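PfEMP1 variant 1 of strain MC (PDB 5LGD) probably binds a host cell-surface receptor as part of a Plasmodium falciparum PfEMP1 adhesin, of which this chain is one helical, DBL-related piece. Local coordinates at residues 51-56 / 151-156; 21-26 / 110-115. All blocks are in the same frame, centred on the assembly; numbering follows the deposited sequence. Where two conformers were deposited one is given.

Interaction 1 (51-56 / 151-156). Unlike the reference sequence in segment 51-56: S51 (reference Cys).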
loop_
_atom_site.group_PDB
_atom_site.type_symbol
_atom_site.label_atom_id
_atom_site.label_comp_id
_atom_site.label_asym_id
_atom_site.label_seq_id
_atom_site.Cartn_x
_atom_site.Cartn_y
_atom_site.Cartn_z
ATOM N N SER B 51 -6.675 53.379 1.603
ATOM C CA SER B 51 -7.526 52.257 1.141
ATOM C C SER B 51 -6.701 50.987 0.952
ATOM O O SER B 51 -7.148 49.895 1.338
ATOM C CB SER B 51 -8.215 52.596 -0.180
ATOM O OG SER B 51 -9.042 53.739 -0.039
ATOM N N PHE B 52 -5.485 51.144 0.361
ATOM C CA PHE B 52 -4.537 50.057 0.157
ATOM C C PHE B 52 -4.069 49.560 1.553
ATOM O O PHE B 52 -4.095 48.361 1.786
ATOM C CB PHE B 52 -3.367 50.489 -0.728
ATOM C CG PHE B 52 -2.269 49.455 -0.860
ATOM C CD1 PHE B 52 -2.555 48.159 -1.289
ATOM C CD2 PHE B 52 -0.946 49.788 -0.604
ATOM C CE1 PHE B 52 -1.545 47.203 -1.393
ATOM C CE2 PHE B 52 0.067 48.830 -0.715
ATOM C CZ PHE B 52 -0.240 47.544 -1.100
ATOM N N GLN B 53 -3.731 50.477 2.486
ATOM C CA GLN B 53 -3.352 50.122 3.865
ATOM C C GLN B 53 -4.485 49.351 4.568
ATOM O O GLN B 53 -4.209 48.376 5.265
ATOM C CB GLN B 53 -2.960 51.361 4.690
ATOM C CG GLN B 53 -2.421 50.998 6.077
ATOM C CD GLN B 53 -1.703 52.138 6.725
ATOM O OE1 GLN B 53 -2.315 53.121 7.160
ATOM N NE2 GLN B 53 -0.385 52.021 6.830
ATOM N N LYS B 54 -5.749 49.802 4.378
ATOM C CA LYS B 54 -6.957 49.182 4.937
ATOM C C LYS B 54 -7.078 47.746 4.429
ATOM O O LYS B 54 -7.247 46.826 5.234
ATOM C CB LYS B 54 -8.207 49.985 4.527
ATOM C CG LYS B 54 -9.389 49.858 5.483
ATOM C CD LYS B 54 -10.711 50.205 4.798
ATOM C CE LYS B 54 -11.836 50.367 5.797
ATOM N NZ LYS B 54 -13.125 50.680 5.125
ATOM N N TRP B 55 -6.985 47.561 3.082
ATOM C CA TRP B 55 -7.055 46.277 2.417
ATOM C C TRP B 55 -6.067 45.304 3.016
ATOM O O TRP B 55 -6.466 44.181 3.267
ATOM C CB TRP B 55 -6.775 46.446 0.913
ATOM C CG TRP B 55 -6.739 45.167 0.132
ATOM C CD1 TRP B 55 -7.806 44.448 -0.324
ATOM C CD2 TRP B 55 -5.569 44.485 -0.330
ATOM N NE1 TRP B 55 -7.372 43.368 -1.056
ATOM C CE2 TRP B 55 -6.001 43.378 -1.095
ATOM C CE3 TRP B 55 -4.189 44.700 -0.168
ATOM C CZ2 TRP B 55 -5.104 42.479 -1.680
ATOM C CZ3 TRP B 55 -3.304 43.828 -0.784
ATOM C CH2 TRP B 55 -3.764 42.729 -1.523
ATOM N N VAL B 56 -4.788 45.720 3.237
ATOM C CA VAL B 56 -3.727 44.868 3.815
ATOM C C VAL B 56 -4.167 44.315 5.181
ATOM O O VAL B 56 -4.054 43.116 5.395
ATOM C CB VAL B 56 -2.324 45.543 3.903
ATOM C CG1 VAL B 56 -1.243 44.531 4.278
ATOM C CG2 VAL B 56 -1.947 46.250 2.615
ATOM N N HIS B 151 5.087 42.506 3.345
ATOM C CA HIS B 151 5.636 43.365 2.291
ATOM C C HIS B 151 4.636 44.469 1.924
ATOM O O HIS B 151 5.031 45.626 1.736
ATOM C CB HIS B 151 6.009 42.536 1.048
ATOM C CG HIS B 151 6.357 43.370 -0.145
ATOM N ND1 HIS B 151 7.642 43.835 -0.347
ATOM C CD2 HIS B 151 5.560 43.837 -1.135
ATOM C CE1 HIS B 151 7.593 44.544 -1.460
ATOM N NE2 HIS B 151 6.361 44.574 -1.972
ATOM N N GLU B 152 3.349 44.105 1.847
ATOM C CA GLU B 152 2.245 45.000 1.514
ATOM C C GLU B 152 2.080 46.088 2.560
ATOM O O GLU B 152 1.810 47.233 2.213
ATOM C CB GLU B 152 0.940 44.206 1.293
ATOM C CG GLU B 152 0.943 43.340 0.037
ATOM C CD GLU B 152 1.095 44.072 -1.286
ATOM O OE1 GLU B 152 0.053 44.353 -1.921
ATOM O OE2 GLU B 152 2.249 44.269 -1.739
ATOM N N GLN B 153 2.264 45.730 3.835
ATOM C CA GLN B 153 2.193 46.647 4.969
ATOM C C GLN B 153 3.312 47.702 4.882
ATOM O O GLN B 153 3.085 48.852 5.242
ATOM C CB GLN B 153 2.287 45.863 6.277
ATOM C CG GLN B 153 1.821 46.644 7.507
ATOM C CD GLN B 153 0.311 46.746 7.572
ATOM O OE1 GLN B 153 -0.385 45.798 7.968
ATOM N NE2 GLN B 153 -0.227 47.908 7.204
ATOM N N LYS B 154 4.508 47.298 4.391
ATOM C CA LYS B 154 5.676 48.161 4.198
ATOM C C LYS B 154 5.501 49.068 2.999
ATOM O O LYS B 154 5.941 50.206 3.066
ATOM C CB LYS B 154 6.977 47.348 4.105
ATOM C CG LYS B 154 7.433 46.810 5.462
ATOM C CD LYS B 154 8.150 45.468 5.348
ATOM C CE LYS B 154 8.353 44.819 6.701
ATOM N NZ LYS B 154 9.098 43.534 6.601
ATOM N N GLU B 155 4.849 48.587 1.912
ATOM C CA GLU B 155 4.581 49.398 0.724
ATOM C C GLU B 155 3.514 50.464 0.970
ATOM O O GLU B 155 3.671 51.587 0.496
ATOM C CB GLU B 155 4.254 48.549 -0.507
ATOM C CG GLU B 155 5.482 47.868 -1.093
ATOM C CD GLU B 155 6.622 48.786 -1.502
ATOM O OE1 GLU B 155 6.386 49.685 -2.341
ATOM O OE2 GLU B 155 7.741 48.628 -0.959
ATOM N N ALA B 156 2.455 50.121 1.726
ATOM C CA ALA B 156 1.398 51.057 2.084
ATOM C C ALA B 156 1.955 52.117 3.099
ATOM O O ALA B 156 1.500 53.267 3.103
ATOM C CB ALA B 156 0.239 50.295 2.694
#
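The core of this all-helical domain contains an antiparallel helix pair in which F52 and V56 of helix 45-70 pack against E152 and A156 of helix 144-162; helix 7-29 lies alongside and completes a three-helix bundle. The segment axes approach to 9.1 Å, and their directions differ by 161°. The C49-C159 disulfide ties the same two helices about a turn away from F52 and A156. The spacing is close where small A156 faces helix 45-70: its CB lies 3.5 Å from CD2 of F52, obliquely to the ring, and 3.9 Å from CB of Q53.

E152 is the charged residue of the interface. Its chain bends at chi2 (-62°), which places CD beside the edge of the F52 ring, near the ring plane. OE1 stands 3.3 Å from CZ of F52, about as near to CE1, and the carboxylate and ring planes are 78° apart. W55 brings a second aromatic edge to the same oxygen, with CZ3 3.6 Å from E152 OE1. The partly positive ring C-H groups facing OE1 probably add a weak electrostatic attraction. The main polar partners of the carboxylate belong to helix 7-29: OE1 is hydrogen-bonded to OG of S22, and OE2 forms a salt bridge with R26. Both oxygens are therefore satisfied although E152 is buried.

One turn beyond F52, V56 fills the angle between the ring and the opposing helix. Its CG2 rests 4.1 Å above one face of the F52 ring, offset toward the rim, while CG1 reaches CB of E152 at 3.7 Å. Toward the more exposed margin the two glutamines meet obliquely in van der Waals contact, with Q153 NE2 4.0 Å from CG of Q53.

Interaction 2 (21-26 / 110-115)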
loop_
_atom_site.group_PDB
_atom_site.type_symbol
_atom_site.label_atom_id
_atom_site.label_comp_id
_atom_site.label_asym_id
_atom_site.label_seq_id
_atom_site.Cartn_x
_atom_site.Cartn_y
_atom_site.Cartn_z
ATOM N N ASP B 21 -5.819 40.982 -6.461
ATOM C CA ASP B 21 -6.101 42.291 -5.872
ATOM C C ASP B 21 -4.800 43.051 -5.626
ATOM O O ASP B 21 -4.698 44.225 -5.972
ATOM C CB ASP B 21 -6.918 42.137 -4.595
ATOM C CG ASP B 21 -8.363 41.705 -4.754
ATOM O OD1 ASP B 21 -8.900 41.829 -5.867
ATOM O OD2 ASP B 21 -8.971 41.296 -3.746
ATOM N N SER B 22 -3.768 42.360 -5.138
ATOM C CA SER B 22 -2.449 42.963 -4.919
ATOM C C SER B 22 -1.906 43.561 -6.252
ATOM O O SER B 22 -1.464 44.710 -6.276
ATOM C CB SER B 22 -1.495 41.945 -4.298
ATOM O OG SER B 22 -0.286 42.554 -3.880
ATOM N N ILE B 23 -2.071 42.837 -7.361
ATOM C CA ILE B 23 -1.678 43.296 -8.704
ATOM C C ILE B 23 -2.564 44.453 -9.173
ATOM O O ILE B 23 -2.066 45.389 -9.802
ATOM C CB ILE B 23 -1.732 42.132 -9.742
ATOM C CG1 ILE B 23 -0.722 41.005 -9.424
ATOM C CG2 ILE B 23 -1.594 42.643 -11.183
ATOM C CD1 ILE B 23 -1.146 39.638 -10.045
ATOM N N LYS B 24 -3.886 44.341 -8.936
ATOM C CA LYS B 24 -4.868 45.355 -9.361
ATOM C C LYS B 24 -4.654 46.701 -8.667
ATOM O O LYS B 24 -5.096 47.709 -9.205
ATOM C CB LYS B 24 -6.308 44.857 -9.169
ATOM C CG LYS B 24 -6.797 43.935 -10.269
ATOM C CD LYS B 24 -8.002 43.149 -9.771
ATOM C CE LYS B 24 -9.052 42.954 -10.834
ATOM N NZ LYS B 24 -8.700 41.865 -11.785
ATOM N N TRP B 25 -3.962 46.719 -7.486
ATOM C CA TRP B 25 -3.633 47.966 -6.791
ATOM C C TRP B 25 -2.654 48.772 -7.627
ATOM O O TRP B 25 -2.803 49.979 -7.738
ATOM C CB TRP B 25 -3.078 47.710 -5.387
ATOM C CG TRP B 25 -4.163 47.568 -4.368
ATOM C CD1 TRP B 25 -4.528 46.424 -3.715
ATOM C CD2 TRP B 25 -5.038 48.603 -3.889
ATOM N NE1 TRP B 25 -5.568 46.686 -2.847
ATOM C CE2 TRP B 25 -5.915 48.013 -2.953
ATOM C CE3 TRP B 25 -5.181 49.971 -4.181
ATOM C CZ2 TRP B 25 -6.890 48.759 -2.264
ATOM C CZ3 TRP B 25 -6.149 50.704 -3.508
ATOM C CH2 TRP B 25 -7.015 50.092 -2.590
ATOM N N ARG B 26 -1.723 48.083 -8.293
ATOM C CA ARG B 26 -0.754 48.701 -9.187
ATOM C C ARG B 26 -1.362 49.009 -10.536
ATOM O O ARG B 26 -1.129 50.097 -11.046
ATOM C CB ARG B 26 0.518 47.858 -9.309
ATOM C CG ARG B 26 1.410 47.935 -8.056
ATOM C CD ARG B 26 0.967 46.973 -6.958
ATOM N NE ARG B 26 1.947 46.902 -5.883
ATOM C CZ ARG B 26 1.732 46.340 -4.706
ATOM N NH1 ARG B 26 0.537 45.830 -4.415
ATOM N NH2 ARG B 26 2.693 46.316 -3.793
ATOM N N LYS B 110 2.360 34.771 -14.659
ATOM C CA LYS B 110 3.473 35.688 -14.958
ATOM C C LYS B 110 3.448 36.931 -14.029
ATOM O O LYS B 110 4.483 37.284 -13.465
ATOM C CB LYS B 110 3.410 36.132 -16.430
ATOM C CG LYS B 110 4.660 36.838 -16.962
ATOM C CD LYS B 110 4.456 37.163 -18.435
ATOM C CE LYS B 110 5.733 37.544 -19.113
ATOM N NZ LYS B 110 5.535 37.671 -20.574
ATOM N N ARG B 111 2.259 37.595 -13.917
ATOM C CA ARG B 111 2.007 38.789 -13.098
ATOM C C ARG B 111 2.246 38.499 -11.601
ATOM O O ARG B 111 2.846 39.326 -10.901
ATOM C CB ARG B 111 0.554 39.333 -13.294
ATOM C CG ARG B 111 0.134 39.693 -14.734
ATOM C CD ARG B 111 -1.026 40.707 -14.913
ATOM N NE ARG B 111 -2.082 40.716 -13.888
ATOM C CZ ARG B 111 -3.102 39.860 -13.818
ATOM N NH1 ARG B 111 -3.189 38.855 -14.667
ATOM N NH2 ARG B 111 -4.000 39.963 -12.850
ATOM N N ILE B 112 1.764 37.323 -11.113
ATOM C CA ILE B 112 1.880 36.912 -9.714
ATOM C C ILE B 112 3.379 36.678 -9.394
ATOM O O ILE B 112 3.894 37.260 -8.437
ATOM C CB ILE B 112 0.994 35.677 -9.400
ATOM C CG1 ILE B 112 -0.506 36.038 -9.598
ATOM C CG2 ILE B 112 1.274 35.191 -7.949
ATOM C CD1 ILE B 112 -1.537 34.904 -9.578
ATOM N N GLU B 113 4.075 35.886 -10.246
ATOM C CA GLU B 113 5.499 35.580 -10.155
ATOM C C GLU B 113 6.306 36.893 -10.064
ATOM O O GLU B 113 7.142 37.009 -9.168
ATOM C CB GLU B 113 5.915 34.729 -11.361
ATOM C CG GLU B 113 7.171 33.901 -11.169
ATOM C CD GLU B 113 7.541 32.997 -12.331
ATOM O OE1 GLU B 113 7.061 33.231 -13.465
ATOM O OE2 GLU B 113 8.336 32.057 -12.104
ATOM N N ALA B 114 5.983 37.903 -10.901
ATOM C CA ALA B 114 6.622 39.231 -10.897
ATOM C C ALA B 114 6.397 39.966 -9.551
ATOM O O ALA B 114 7.352 40.520 -8.978
ATOM C CB ALA B 114 6.072 40.076 -12.035
ATOM N N LEU B 115 5.122 39.980 -9.072
ATOM C CA LEU B 115 4.680 40.562 -7.795
ATOM C C LEU B 115 5.442 39.915 -6.629
ATOM O O LEU B 115 5.931 40.627 -5.756
ATOM C CB LEU B 115 3.155 40.380 -7.609
ATOM C CG LEU B 115 2.519 41.035 -6.362
ATOM C CD1 LEU B 115 1.921 42.410 -6.715
ATOM C CD2 LEU B 115 1.422 40.179 -5.827
#
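R111 meets I23 with its CB and with the NE side of its guanidinium. Its CB touches CD1 of I23 at 3.7 Å, and the chain then bends at chi3, bringing NE to 3.4 Å from I23 CG2. The methyl lies at the edge of the guanidinium, near its plane, and the two side chains cross at about a right angle. NE has no polar partner in the model, but two conformers were deposited for R111, so the detail at this end is doubtful.

I112 follows, offering CG1 to the same I23 methyl, CD1, at 3.7 Å. Beyond I23 its side chain also touches L19 and I20 of helix 7-29 and L96 of helix 92-103, so it lies where three helices converge. The axes of the two segments cross at 82°, nearly perpendicular, where helix 106-118 packs on helix 7-29 on the outside of the main bundle; I23 is the principal residue that helix 7-29 inserts into the contact.

A turn further on, the first torsion of L115 (chi1 -175°) carries CG toward helix 7-29, and the methyls branching from it meet S22 and I23. CD1 packs against CG1 of I23 at 4.0 Å, and CD2 approaches OG of S22 at 3.5 Å, a hydroxyl already hydrogen-bonded to E152. CD1 also sits 4.3 Å from NH1 of R26, over one guanidinium face and toward its rim. NH2 of this guanidinium forms a salt bridge with E152 of helix 144-162, while NH1 donates to the backbone O of S22 (3.0 Å, N-H...O angle 144°), approaching from above the carbonyl plane.

Overall arrangement
Helix 7-29 joins the two contacts, whose centres lie 14 Å apart. From segment 21-26 it sends S22 and R26 to E152 of interaction 1: S22 OG is 2.7 Å from E152 OE1, a probable hydrogen bond, and R26 NH2 is 2.9 Å from E152 OE2 in a salt bridge. L115 of interaction 2 packs on S22 OG and over the guanidinium of R26, the two residues that hold E152. W25 and W55 meet edge-to-face beside it, with W25 NE1 3.3 Å from W55 CD2. Along the chain their segments alternate. The side chain of W55 is about 5 Å from a bound TRS (Tris). That of R111 is about 3 Å from a glycerol, also probably from crystallisation.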